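Local structure of esterase (uncultured bacterium pCosCE1, 7ATL) at residues I247-S252 with G340-H345. The protein hydrolyses carboxylic esters as a family VIII carboxylesterase of the beta-lactamase fold and also shows promiscuous acyltransferase activity. Numbering follows the deposited sequence.
Sequences IELAPS and GGVYGH
Strand 246-249 passes over the turn between strands 337-341 and 345-350 without pairing with it: the CA atoms of Leu249 and Tyr343 are 9.0 Å apart and no hydrogen bond crosses. The turn joins two neighbouring strands of the large antiparallel sheet of the beta-lactamase fold and closes on a classic beta bulge, in which Gly341 O accepts from both Gly344 N (2.9 Å) and His345 N (3.0 Å). At the phi of 137° and psi of 53° of Gly344 a CB would be jammed against Tyr343 O, which calls for glycine. Side chains from both segments bridge the gap. Ile247, with CG1 anti to its backbone N (chi1 173°) and the chain extended beyond, meets Val342 tip to tip, its CD1 lying 3.7 Å from Val342 CG2. Leu249 likewise points at the turn, and its CD2 sits obliquely against the phenol end of Tyr343, 3.9 Å from CZ. Val342 N is hydrogen-bonded to a pentaethylene glycol, probably from the crystallisation liquor, and the Val342 side chain lies near, without touching, Ser65 and Lys68 of a putative SxxK motif, consistent with a place beside the active-site pocket. Farther along, the Tyr343 hydroxyl ends beside the loop after the strand, in loose contact, with OH 4.0 Å from Pro251 N.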
loop_
_atom_site.group_PDB
_atom_site.type_symbol
_atom_site.label_atom_id
_atom_site.label_comp_id
_atom_site.label_asym_id
_atom_site.label_seq_id
_atom_site.Cartn_x
_atom_site.Cartn_y
_atom_site.Cartn_z
ATOM N N ILE A 247 -13.081 -8.015 -5.657
ATOM C CA ILE A 247 -12.776 -7.089 -4.539
ATOM C C ILE A 247 -14.032 -6.251 -4.290
ATOM O O ILE A 247 -14.683 -5.831 -5.276
ATOM C CB ILE A 247 -11.535 -6.221 -4.852
ATOM C CG1 ILE A 247 -11.320 -5.155 -3.777
ATOM C CG2 ILE A 247 -11.645 -5.596 -6.238
ATOM C CD1 ILE A 247 -9.998 -4.484 -3.844
ATOM N N GLU A 248 -14.337 -6.011 -3.018
ATOM C CA GLU A 248 -15.502 -5.218 -2.563
ATOM C C GLU A 248 -15.003 -3.840 -2.144
ATOM O O GLU A 248 -14.282 -3.767 -1.143
ATOM C CB GLU A 248 -16.200 -5.914 -1.390
ATOM C CG GLU A 248 -17.589 -5.377 -1.169
ATOM C CD GLU A 248 -18.416 -5.934 -0.026
ATOM O OE1 GLU A 248 -18.102 -7.029 0.515
ATOM O OE2 GLU A 248 -19.380 -5.234 0.314
ATOM N N LEU A 249 -15.415 -2.792 -2.852
ATOM C CA LEU A 249 -14.979 -1.409 -2.549
ATOM C C LEU A 249 -16.177 -0.571 -2.121
ATOM O O LEU A 249 -17.245 -0.691 -2.737
ATOM C CB LEU A 249 -14.328 -0.803 -3.786
ATOM C CG LEU A 249 -13.022 -1.460 -4.211
ATOM C CD1 LEU A 249 -12.535 -0.880 -5.552
ATOM C CD2 LEU A 249 -11.983 -1.315 -3.114
ATOM N N ALA A 250 -15.966 0.256 -1.105
ATOM C CA ALA A 250 -16.966 1.183 -0.562
ATOM C C ALA A 250 -16.289 2.535 -0.370
ATOM O O ALA A 250 -15.792 2.853 0.708
ATOM C CB ALA A 250 -17.554 0.612 0.701
ATOM N N PRO A 251 -16.246 3.365 -1.435
ATOM C CA PRO A 251 -15.647 4.700 -1.357
ATOM C C PRO A 251 -16.171 5.626 -0.247
ATOM O O PRO A 251 -15.446 6.519 0.116
ATOM C CB PRO A 251 -15.896 5.293 -2.748
ATOM C CG PRO A 251 -15.966 4.059 -3.616
ATOM C CD PRO A 251 -16.706 3.034 -2.789
ATOM N N SER A 252 -17.340 5.371 0.326
ATOM C CA SER A 252 -17.853 6.169 1.475
ATOM C C SER A 252 -17.056 5.853 2.752
ATOM O O SER A 252 -17.050 6.708 3.648
ATOM C CB SER A 252 -19.336 5.970 1.681
ATOM O OG SER A 252 -19.624 4.666 2.165
ATOM N N GLY A 340 2.088 -0.709 -4.633
ATOM C CA GLY A 340 1.000 0.116 -5.192
ATOM C C GLY A 340 -0.254 0.092 -4.330
ATOM O O GLY A 340 -0.126 -0.123 -3.090
ATOM N N GLY A 341 -1.416 0.272 -4.981
ATOM C CA GLY A 341 -2.758 0.297 -4.363
ATOM C C GLY A 341 -3.848 0.047 -5.384
ATOM O O GLY A 341 -3.821 0.671 -6.454
ATOM N N VAL A 342 -4.815 -0.802 -5.068
ATOM C CA VAL A 342 -5.893 -1.142 -6.037
ATOM C C VAL A 342 -6.644 0.127 -6.442
ATOM O O VAL A 342 -7.126 0.145 -7.555
ATOM C CB VAL A 342 -6.873 -2.197 -5.500
ATOM C CG1 VAL A 342 -6.162 -3.480 -5.115
ATOM C CG2 VAL A 342 -7.689 -1.671 -4.333
ATOM N N TYR A 343 -6.770 1.155 -5.604
ATOM C CA TYR A 343 -7.533 2.382 -5.994
ATOM C C TYR A 343 -6.857 3.085 -7.181
ATOM O O TYR A 343 -7.531 3.873 -7.864
ATOM C CB TYR A 343 -7.765 3.330 -4.808
ATOM C CG TYR A 343 -9.010 3.026 -4.009
ATOM C CD1 TYR A 343 -10.265 3.114 -4.595
ATOM C CD2 TYR A 343 -8.949 2.666 -2.672
ATOM C CE1 TYR A 343 -11.422 2.848 -3.878
ATOM C CE2 TYR A 343 -10.093 2.407 -1.937
ATOM C CZ TYR A 343 -11.332 2.503 -2.542
ATOM O OH TYR A 343 -12.472 2.247 -1.853
ATOM N N GLY A 344 -5.552 2.861 -7.377
ATOM C CA GLY A 344 -4.850 3.180 -8.633
ATOM C C GLY A 344 -3.500 3.825 -8.394
ATOM O O GLY A 344 -3.274 4.868 -8.978
ATOM N N HIS A 345 -2.616 3.225 -7.597
ATOM C CA HIS A 345 -1.348 3.889 -7.171
ATOM C C HIS A 345 -0.138 2.989 -7.434
ATOM O O HIS A 345 -0.306 1.734 -7.468
ATOM C CB HIS A 345 -1.365 4.334 -5.706
ATOM C CG HIS A 345 -2.646 4.938 -5.232
ATOM N ND1 HIS A 345 -3.311 5.929 -5.926
ATOM C CD2 HIS A 345 -3.380 4.689 -4.115
ATOM C CE1 HIS A 345 -4.389 6.276 -5.242
ATOM N NE2 HIS A 345 -4.464 5.516 -4.130
#